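Local structure of putative gdp-fucose protein o-fucosyltransferase 1 (3ZY2) at residues Y10-P15 with P124-I129; L41-F46 with I57-L62; F139-G144 with L158-S163. The protein is a putative glycosyltransferase of the GDP-fucose protein O-fucosyltransferase family (GT-B clan) that binds guanosine-5'-diphosphate. All blocks are in the same frame, centred on the assembly; numbering follows the deposited sequence.

Interaction 1 (Y10-P15 with P124-I129)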
loop_
_atom_site.group_PDB
_atom_site.type_symbol
_atom_site.label_atom_id
_atom_site.label_comp_id
_atom_site.label_asym_id
_atom_site.label_seq_id
_atom_site.Cartn_x
_atom_site.Cartn_y
_atom_site.Cartn_z
ATOM N N TYR A 10 -8.024 13.987 -16.533
ATOM C CA TYR A 10 -6.592 13.644 -16.587
ATOM C C TYR A 10 -6.170 12.674 -15.501
ATOM O O TYR A 10 -6.816 12.550 -14.455
ATOM C CB TYR A 10 -5.732 14.916 -16.458
ATOM C CG TYR A 10 -5.976 15.858 -17.595
ATOM C CD1 TYR A 10 -7.065 16.751 -17.567
ATOM C CD2 TYR A 10 -5.161 15.843 -18.728
ATOM C CE1 TYR A 10 -7.313 17.601 -18.632
ATOM C CE2 TYR A 10 -5.412 16.689 -19.789
ATOM C CZ TYR A 10 -6.485 17.562 -19.734
ATOM O OH TYR A 10 -6.693 18.386 -20.809
ATOM N N ILE A 11 -5.057 11.995 -15.760
ATOM C CA ILE A 11 -4.348 11.220 -14.750
ATOM C C ILE A 11 -2.933 11.757 -14.676
ATOM O O ILE A 11 -2.300 11.939 -15.714
ATOM C CB ILE A 11 -4.303 9.715 -15.110
ATOM C CG1 ILE A 11 -5.686 9.084 -15.003
ATOM C CG2 ILE A 11 -3.312 8.945 -14.224
ATOM C CD1 ILE A 11 -5.810 7.815 -15.838
ATOM N N VAL A 12 -2.445 11.983 -13.464
ATOM C CA VAL A 12 -1.039 12.381 -13.245
ATOM C C VAL A 12 -0.492 11.512 -12.128
ATOM O O VAL A 12 -1.230 11.148 -11.196
ATOM C CB VAL A 12 -0.887 13.908 -12.946
ATOM C CG1 VAL A 12 -1.637 14.331 -11.670
ATOM C CG2 VAL A 12 0.598 14.301 -12.885
ATOM N N PHE A 13 0.773 11.122 -12.236
ATOM C CA PHE A 13 1.353 10.212 -11.239
ATOM C C PHE A 13 2.842 10.405 -11.115
ATOM O O PHE A 13 3.496 10.947 -12.032
ATOM C CB PHE A 13 1.036 8.730 -11.571
ATOM C CG PHE A 13 1.931 8.144 -12.638
ATOM C CD1 PHE A 13 1.756 8.485 -13.975
ATOM C CD2 PHE A 13 2.967 7.266 -12.274
ATOM C CE1 PHE A 13 2.614 7.961 -14.960
ATOM C CE2 PHE A 13 3.840 6.740 -13.256
ATOM C CZ PHE A 13 3.648 7.091 -14.587
ATOM N N CYS A 14 3.361 9.949 -9.978
ATOM C CA CYS A 14 4.795 9.841 -9.741
ATOM C C CYS A 14 5.262 8.411 -9.985
ATOM O O CYS A 14 4.703 7.486 -9.371
ATOM C CB CYS A 14 5.145 10.209 -8.304
ATOM S SG CYS A 14 6.938 10.118 -8.049
ATOM N N PRO A 15 6.301 8.227 -10.837
ATOM C CA PRO A 15 6.937 6.918 -10.925
ATOM C C PRO A 15 7.898 6.833 -9.748
ATOM O O PRO A 15 9.117 6.951 -9.904
ATOM C CB PRO A 15 7.691 6.963 -12.262
ATOM C CG PRO A 15 7.923 8.399 -12.542
ATOM C CD PRO A 15 6.992 9.236 -11.671
ATOM N N PRO A 124 10.128 15.635 -3.338
ATOM C CA PRO A 124 10.746 16.375 -4.451
ATOM C C PRO A 124 9.975 16.308 -5.777
ATOM O O PRO A 124 9.941 17.308 -6.503
ATOM C CB PRO A 124 12.138 15.738 -4.575
ATOM C CG PRO A 124 12.426 15.248 -3.180
ATOM C CD PRO A 124 11.109 14.749 -2.679
ATOM N N TYR A 125 9.345 15.171 -6.084
ATOM C CA TYR A 125 8.557 15.040 -7.314
ATOM C C TYR A 125 7.409 16.037 -7.389
ATOM O O TYR A 125 7.287 16.800 -8.363
ATOM C CB TYR A 125 8.019 13.628 -7.469
ATOM C CG TYR A 125 7.385 13.393 -8.807
ATOM C CD1 TYR A 125 8.152 12.919 -9.868
ATOM C CD2 TYR A 125 6.019 13.614 -9.011
ATOM C CE1 TYR A 125 7.597 12.695 -11.104
ATOM C CE2 TYR A 125 5.438 13.367 -10.253
ATOM C CZ TYR A 125 6.240 12.921 -11.297
ATOM O OH TYR A 125 5.685 12.653 -12.521
ATOM N N TRP A 126 6.574 16.053 -6.359
ATOM C CA TRP A 126 5.435 16.967 -6.364
ATOM C C TRP A 126 5.879 18.413 -6.134
ATOM O O TRP A 126 5.282 19.320 -6.712
ATOM C CB TRP A 126 4.365 16.502 -5.378
ATOM C CG TRP A 126 3.782 15.150 -5.755
ATOM C CD1 TRP A 126 4.022 13.953 -5.128
ATOM C CD2 TRP A 126 2.897 14.850 -6.859
ATOM N NE1 TRP A 126 3.326 12.941 -5.749
ATOM C CE2 TRP A 126 2.633 13.456 -6.817
ATOM C CE3 TRP A 126 2.303 15.616 -7.873
ATOM C CZ2 TRP A 126 1.798 12.814 -7.741
ATOM C CZ3 TRP A 126 1.455 14.970 -8.794
ATOM C CH2 TRP A 126 1.227 13.578 -8.726
ATOM N N ASP A 127 6.941 18.616 -5.342
ATOM C CA ASP A 127 7.537 19.952 -5.148
ATOM C C ASP A 127 7.944 20.557 -6.487
ATOM O O ASP A 127 7.724 21.751 -6.731
ATOM C CB ASP A 127 8.783 19.891 -4.252
ATOM C CG ASP A 127 8.461 19.942 -2.770
ATOM O OD1 ASP A 127 7.290 20.166 -2.394
ATOM O OD2 ASP A 127 9.427 19.781 -1.977
ATOM N N GLN A 128 8.532 19.724 -7.348
ATOM C CA GLN A 128 9.045 20.162 -8.657
ATOM C C GLN A 128 7.972 20.836 -9.502
ATOM O O GLN A 128 8.263 21.769 -10.259
ATOM C CB GLN A 128 9.681 18.994 -9.420
ATOM C CG GLN A 128 9.772 19.153 -10.970
ATOM C CD GLN A 128 10.623 20.331 -11.437
ATOM O OE1 GLN A 128 11.487 20.834 -10.712
ATOM N NE2 GLN A 128 10.372 20.783 -12.667
ATOM N N ILE A 129 6.739 20.364 -9.367
ATOM C CA ILE A 129 5.624 20.938 -10.100
ATOM C C ILE A 129 4.708 21.760 -9.194
ATOM O O ILE A 129 3.569 22.058 -9.557
ATOM C CB ILE A 129 4.860 19.865 -10.943
ATOM C CG1 ILE A 129 4.289 18.741 -10.066
ATOM C CG2 ILE A 129 5.759 19.338 -12.062
ATOM C CD1 ILE A 129 3.238 17.869 -10.782
#
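Cys14 covers one face of the Tyr125 ring with two atoms. Its SG forms a sulfur-aromatic contact, 3.6 Å from the ring centroid and 22° off the normal, displaced toward the rim on the CG and CD1 side; its CB makes a CH-pi contact 3.8 Å from the same centroid. With SG anti to the backbone N (chi1 -178°) it lies over the ring, and the disulfide to Cys16 holds it there.

One polar bond spans the segments: Tyr125 OH donates weakly to Phe13 O at 2.8 Å. The same hydroxyl is also hydrogen-bonded to the backbone N of Asn45, so two main-chain groups hold the end of the ring. Trp126 NE1 is satisfied outside the contact, by Ser172 OG. Strand 10-13 lies within a six-stranded parallel sheet, between strands 40-42 and 168-171, in one of the two parallel-sheet halves expected of a GT-B fold. Helix 122-128 packs beside the C-terminal end of strand 10-13, which Tyr125 and Trp126 reach; the axes of the short segments stay 11.4 Å apart, which large side chains have to span.

Apolar packing completes the contact. Pro15 crosses Tyr125 at about a right angle, its CD 3.6 Å from Tyr125 CE1. Val12 and Trp126 meet tip to tip, CG1 of the valine standing 4.2 Å from Trp126 CH2 at the edge of the indole, while Cys14 CB lies 4.3 Å from Trp126 CZ2. Tyr125 CD2 sits over the centre of one indole face, and Phe133 meets the indole edge-to-face.

Interaction 2 (L41-F46 with I57-L62); sequences LVLPNF and IPFEFL
Phe59 and Asn45 grip one water from across the contact. Phe59 N donates to it at 2.9 Å; Asn45 OD1, 2.9 Å from the water, and Leu43 O are placed to accept from it, but with more acceptors in reach than protons these bonds must be shared. Next to it, Phe46 and Ile57 form an antiparallel hydrogen-bonded pair of the small two-stranded sheet. The bond from Ile57 N to Phe46 O is 2.8 Å long and fairly straight (163°); the return bond, from Phe46 N to Ile57 O, is more bent but lies in the carbonyl plane. Ile57 O also takes a CA-H...O contact from Asn45 CA at 3.2 Å.

Beside these polar groups, Leu43 CD2 makes a CH-pi contact over the centre of the Phe59 ring, 3.8 Å from the centroid. With CG anti to the backbone N (chi1 171°), the Phe59 ring is set against Leu43 and beside Phe46, whose CE2 is 3.8 Å from Phe59 CD2. Leu62 CD1 reaches Phe46 CD2 at 3.7 Å.

Helix 65-68 packs on Leu43 and Phe59 through Val68, and helix 20-37 on Phe46 and Leu62 through Gln23 and the GDP-pocket residue Phe20, while strand 40-42 runs between strands 10-13 and 74-75.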
loop_
_atom_site.group_PDB
_atom_site.type_symbol
_atom_site.label_atom_id
_atom_site.label_comp_id
_atom_site.label_asym_id
_atom_site.label_seq_id
_atom_site.Cartn_x
_atom_site.Cartn_y
_atom_site.Cartn_z
ATOM N N LEU A 41 -3.379 10.982 -20.153
ATOM C CA LEU A 41 -2.273 10.771 -19.226
ATOM C C LEU A 41 -1.276 11.906 -19.307
ATOM O O LEU A 41 -0.751 12.204 -20.387
ATOM C CB LEU A 41 -1.560 9.450 -19.509
ATOM C CG LEU A 41 -0.407 9.126 -18.553
ATOM C CD1 LEU A 41 -0.931 8.978 -17.111
ATOM C CD2 LEU A 41 0.336 7.868 -19.022
ATOM N N VAL A 42 -1.002 12.529 -18.160
ATOM C CA VAL A 42 0.101 13.464 -18.047
ATOM C C VAL A 42 1.392 12.651 -18.025
ATOM O O VAL A 42 1.559 11.759 -17.193
ATOM C CB VAL A 42 0.016 14.346 -16.771
ATOM C CG1 VAL A 42 1.191 15.350 -16.719
ATOM C CG2 VAL A 42 -1.363 15.066 -16.688
ATOM N N LEU A 43 2.282 12.938 -18.972
ATOM C CA LEU A 43 3.506 12.153 -19.082
ATOM C C LEU A 43 4.391 12.443 -17.856
ATOM O O LEU A 43 4.609 13.605 -17.486
ATOM C CB LEU A 43 4.208 12.462 -20.406
ATOM C CG LEU A 43 3.437 12.002 -21.648
ATOM C CD1 LEU A 43 3.957 12.719 -22.897
ATOM C CD2 LEU A 43 3.545 10.490 -21.823
ATOM N N PRO A 44 4.876 11.388 -17.167
ATOM C CA PRO A 44 5.603 11.599 -15.923
ATOM C C PRO A 44 6.981 12.197 -16.150
ATOM O O PRO A 44 7.580 11.991 -17.217
ATOM C CB PRO A 44 5.770 10.178 -15.383
ATOM C CG PRO A 44 5.829 9.314 -16.607
ATOM C CD PRO A 44 4.845 9.971 -17.584
ATOM N N ASN A 45 7.483 12.940 -15.173
ATOM C CA ASN A 45 8.929 13.152 -15.099
ATOM C C ASN A 45 9.530 11.857 -14.602
ATOM O O ASN A 45 9.024 11.239 -13.633
ATOM C CB ASN A 45 9.264 14.253 -14.114
ATOM C CG ASN A 45 8.866 15.630 -14.613
ATOM O OD1 ASN A 45 8.910 15.928 -15.829
ATOM N ND2 ASN A 45 8.500 16.492 -13.673
ATOM N N PHE A 46 10.580 11.403 -15.275
ATOM C CA PHE A 46 11.366 10.299 -14.708
ATOM C C PHE A 46 12.315 10.800 -13.645
ATOM O O PHE A 46 12.486 11.995 -13.497
ATOM C CB PHE A 46 12.093 9.538 -15.827
ATOM C CG PHE A 46 11.141 8.833 -16.752
ATOM C CD1 PHE A 46 10.548 7.640 -16.330
ATOM C CD2 PHE A 46 10.820 9.362 -18.011
ATOM C CE1 PHE A 46 9.633 6.942 -17.161
ATOM C CE2 PHE A 46 9.885 8.657 -18.849
ATOM C CZ PHE A 46 9.318 7.459 -18.411
ATOM N N ILE A 57 13.428 14.299 -14.731
ATOM C CA ILE A 57 13.764 14.356 -16.143
ATOM C C ILE A 57 12.473 14.388 -16.965
ATOM O O ILE A 57 11.645 13.516 -16.821
ATOM C CB ILE A 57 14.600 13.097 -16.539
ATOM C CG1 ILE A 57 15.772 12.822 -15.563
ATOM C CG2 ILE A 57 15.021 13.175 -18.010
ATOM C CD1 ILE A 57 16.845 13.925 -15.420
ATOM N N PRO A 58 12.281 15.421 -17.808
ATOM C CA PRO A 58 11.034 15.422 -18.578
ATOM C C PRO A 58 10.948 14.217 -19.523
ATOM O O PRO A 58 11.974 13.797 -20.118
ATOM C CB PRO A 58 11.111 16.720 -19.394
ATOM C CG PRO A 58 12.078 17.594 -18.639
ATOM C CD PRO A 58 13.070 16.639 -18.022
ATOM N N PHE A 59 9.734 13.683 -19.660
ATOM C CA PHE A 59 9.484 12.548 -20.538
ATOM C C PHE A 59 10.110 12.756 -21.918
ATOM O O PHE A 59 10.796 11.872 -22.430
ATOM C CB PHE A 59 7.975 12.315 -20.681
ATOM C CG PHE A 59 7.611 11.287 -21.735
ATOM C CD1 PHE A 59 7.459 11.661 -23.073
ATOM C CD2 PHE A 59 7.430 9.938 -21.389
ATOM C CE1 PHE A 59 7.128 10.685 -24.063
ATOM C CE2 PHE A 59 7.094 8.978 -22.365
ATOM C CZ PHE A 59 6.953 9.357 -23.689
ATOM N N GLU A 60 9.869 13.926 -22.512
ATOM C CA GLU A 60 10.276 14.201 -23.898
ATOM C C GLU A 60 11.794 14.374 -24.088
ATOM O O GLU A 60 12.277 14.378 -25.219
ATOM C CB GLU A 60 9.532 15.434 -24.449
ATOM C CG GLU A 60 9.822 16.711 -23.695
ATOM C CD GLU A 60 8.829 16.999 -22.576
ATOM O OE1 GLU A 60 8.245 16.048 -21.985
ATOM O OE2 GLU A 60 8.651 18.214 -22.279
ATOM N N PHE A 61 12.534 14.500 -22.992
ATOM C CA PHE A 61 13.995 14.468 -23.067
ATOM C C PHE A 61 14.445 13.068 -23.481
ATOM O O PHE A 61 15.435 12.909 -24.202
ATOM C CB PHE A 61 14.597 14.863 -21.723
ATOM C CG PHE A 61 16.072 15.161 -21.778
ATOM C CD1 PHE A 61 16.540 16.256 -22.489
ATOM C CD2 PHE A 61 16.984 14.341 -21.113
ATOM C CE1 PHE A 61 17.912 16.552 -22.547
ATOM C CE2 PHE A 61 18.353 14.625 -21.156
ATOM C CZ PHE A 61 18.806 15.727 -21.878
ATOM N N LEU A 62 13.670 12.065 -23.067
ATOM C CA LEU A 62 14.039 10.649 -23.251
ATOM C C LEU A 62 13.302 9.974 -24.398
ATOM O O LEU A 62 13.892 9.197 -25.127
ATOM C CB LEU A 62 13.780 9.859 -21.967
ATOM C CG LEU A 62 14.536 10.353 -20.734
ATOM C CD1 LEU A 62 14.213 9.479 -19.568
ATOM C CD2 LEU A 62 16.064 10.356 -21.001
HETATM O O HOH W 1 7.519 14.692 -18.033
#

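Interaction 3 (F139-G144 with L158-S163); sequences FGDIPG and LEKFPS
Lys160 and Asp141 form a salt bridge, their side chains crossing at about a right angle. Lys160 NZ donates to the syn lone pair of Asp141 OD1 at 2.9 Å and lies 3.1 Å from Asp141 OD2, so the ammonium sits near both carboxylate oxygens. Its strongest polar partner is nevertheless Tyr138 O, the backbone carbonyl at the end of strand 135-138. The lysine reaches both by being stretched out: CG is anti to the backbone N (chi1 -172°) and the chain stays extended from there to NZ.

Asp141 is presented by a type I beta turn from Phe139 to Ile142, closed by the bond from Ile142 N to Phe139 O. The turn follows the edge strand 135-138 of the parallel sheet, and Lys160 ends the short helix 157-160, so the contact closes the connection between them, of which residues 149-155 are not modelled.

Packing lies alongside the charged pair. Ile142 CD1 touches both Lys160 CD at 3.9 Å and Phe161 CE2 at 4.0 Å, where chain and ring lie next to each other. Lys160 CG stands over the centre of one Phe161 face, while Phe139 CB approaches the edge of that ring, 4.1 Å from CE2. Phe97 and Tyr166 meet Phe161 edge-to-face. Arg237 of the second subunit packs on Phe161 and hydrogen-bonds Lys160 O, so the interface between the two subunits reaches the end of this helix.

With one carboxylate and one carbonyl around it, the ammonium is probably kept protonated, and the methylenes behind it serve as apolar cover for Ile142 and Phe161.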
loop_
_atom_site.group_PDB
_atom_site.type_symbol
_atom_site.label_atom_id
_atom_site.label_comp_id
_atom_site.label_asym_id
_atom_site.label_seq_id
_atom_site.Cartn_x
_atom_site.Cartn_y
_atom_site.Cartn_z
ATOM N N PHE A 139 -9.496 4.165 -3.650
ATOM C CA PHE A 139 -10.049 3.364 -4.747
ATOM C C PHE A 139 -9.954 1.852 -4.516
ATOM O O PHE A 139 -10.372 1.058 -5.369
ATOM C CB PHE A 139 -9.413 3.750 -6.100
ATOM C CG PHE A 139 -7.924 3.572 -6.145
ATOM C CD1 PHE A 139 -7.362 2.320 -6.392
ATOM C CD2 PHE A 139 -7.073 4.661 -5.952
ATOM C CE1 PHE A 139 -5.974 2.152 -6.428
ATOM C CE2 PHE A 139 -5.681 4.505 -5.989
ATOM C CZ PHE A 139 -5.129 3.254 -6.231
ATOM N N GLY A 140 -9.421 1.466 -3.358
ATOM C CA GLY A 140 -9.300 0.059 -2.978
ATOM C C GLY A 140 -10.607 -0.712 -2.902
ATOM O O GLY A 140 -10.610 -1.936 -3.012
ATOM N N ASP A 141 -11.716 0.003 -2.723
ATOM C CA ASP A 141 -13.032 -0.626 -2.623
ATOM C C ASP A 141 -13.675 -0.877 -3.990
ATOM O O ASP A 141 -14.718 -1.532 -4.082
ATOM C CB ASP A 141 -13.966 0.200 -1.730
ATOM C CG ASP A 141 -14.013 1.665 -2.127
ATOM O OD1 ASP A 141 -14.462 1.979 -3.255
ATOM O OD2 ASP A 141 -13.611 2.508 -1.295
ATOM N N ILE A 142 -13.055 -0.354 -5.048
ATOM C CA ILE A 142 -13.531 -0.619 -6.400
ATOM C C ILE A 142 -13.170 -2.066 -6.756
ATOM O O ILE A 142 -11.995 -2.442 -6.697
ATOM C CB ILE A 142 -12.960 0.395 -7.437
ATOM C CG1 ILE A 142 -13.339 1.832 -7.045
ATOM C CG2 ILE A 142 -13.448 0.068 -8.863
ATOM C CD1 ILE A 142 -12.694 2.925 -7.897
ATOM N N PRO A 143 -14.187 -2.889 -7.088
ATOM C CA PRO A 143 -13.968 -4.291 -7.433
ATOM C C PRO A 143 -13.004 -4.411 -8.604
ATOM O O PRO A 143 -13.239 -3.817 -9.659
ATOM C CB PRO A 143 -15.369 -4.776 -7.836
ATOM C CG PRO A 143 -16.304 -3.862 -7.120
ATOM C CD PRO A 143 -15.619 -2.533 -7.132
ATOM N N GLY A 144 -11.913 -5.146 -8.403
ATOM C CA GLY A 144 -10.923 -5.371 -9.458
ATOM C C GLY A 144 -9.755 -4.401 -9.450
ATOM O O GLY A 144 -8.811 -4.555 -10.235
ATOM N N LEU A 158 -15.590 5.296 -13.335
ATOM C CA LEU A 158 -16.341 6.424 -13.891
ATOM C C LEU A 158 -17.514 6.788 -12.987
ATOM O O LEU A 158 -17.845 7.966 -12.821
ATOM C CB LEU A 158 -16.849 6.098 -15.304
ATOM C CG LEU A 158 -17.254 7.271 -16.201
ATOM C CD1 LEU A 158 -16.019 7.918 -16.807
ATOM C CD2 LEU A 158 -18.228 6.827 -17.291
ATOM N N GLU A 159 -18.143 5.756 -12.427
ATOM C CA GLU A 159 -19.214 5.891 -11.449
ATOM C C GLU A 159 -18.683 6.607 -10.205
ATOM O O GLU A 159 -19.281 7.578 -9.741
ATOM C CB GLU A 159 -19.760 4.495 -11.111
ATOM C CG GLU A 159 -20.716 4.388 -9.925
ATOM C CD GLU A 159 -20.749 2.973 -9.336
ATOM O OE1 GLU A 159 -20.910 1.994 -10.105
ATOM O OE2 GLU A 159 -20.595 2.840 -8.100
ATOM N N LYS A 160 -17.542 6.152 -9.690
ATOM C CA LYS A 160 -17.001 6.733 -8.461
ATOM C C LYS A 160 -16.308 8.097 -8.658
ATOM O O LYS A 160 -16.463 8.996 -7.826
ATOM C CB LYS A 160 -16.091 5.742 -7.729
ATOM C CG LYS A 160 -15.675 6.242 -6.357
ATOM C CD LYS A 160 -14.880 5.236 -5.568
ATOM C CE LYS A 160 -14.574 5.799 -4.184
ATOM N NZ LYS A 160 -13.916 4.819 -3.271
ATOM N N PHE A 161 -15.562 8.261 -9.750
ATOM C CA PHE A 161 -14.842 9.525 -9.982
ATOM C C PHE A 161 -15.206 10.231 -11.290
ATOM O O PHE A 161 -14.428 10.186 -12.250
ATOM C CB PHE A 161 -13.323 9.324 -9.904
ATOM C CG PHE A 161 -12.857 8.670 -8.630
ATOM C CD1 PHE A 161 -12.962 9.333 -7.408
ATOM C CD2 PHE A 161 -12.315 7.393 -8.651
ATOM C CE1 PHE A 161 -12.537 8.730 -6.231
ATOM C CE2 PHE A 161 -11.881 6.774 -7.471
ATOM C CZ PHE A 161 -11.996 7.450 -6.261
ATOM N N PRO A 162 -16.377 10.903 -11.328
ATOM C CA PRO A 162 -16.771 11.639 -12.533
ATOM C C PRO A 162 -15.835 12.811 -12.816
ATOM O O PRO A 162 -15.232 13.369 -11.894
ATOM C CB PRO A 162 -18.178 12.156 -12.192
ATOM C CG PRO A 162 -18.622 11.351 -11.008
ATOM C CD PRO A 162 -17.379 11.036 -10.255
ATOM N N SER A 163 -15.741 13.180 -14.089
ATOM C CA SER A 163 -14.825 14.216 -14.554
ATOM C C SER A 163 -15.081 15.600 -13.963
ATOM O O SER A 163 -14.138 16.347 -13.717
ATOM C CB SER A 163 -14.866 14.301 -16.082
ATOM O OG SER A 163 -15.302 13.076 -16.659
#

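Overall arrangement
Interactions 1 and 2 adjoin, with centres 10 Å apart: strands 10-13 and 40-42 are sheet neighbours, bonded from Val42 N to Ile11 O at 2.8 Å, and Pro15 CG packs 3.2 Å from Asn45 O. Along the chain, 41-46 and 57-62 both fall between the two segments of interaction 1. Both lie near the bound guanosine-5'-diphosphate, outside its pocket: the side chains of Pro15 and Phe46 lie about 10 and 9 Å from it. Interaction 3 stands apart, its centre 21 Å from that of interaction 1 and 26 Å from that of interaction 2. Arg39 links interactions 1 and 3, bonding Tyr10 O and, weakly, Phe161 O.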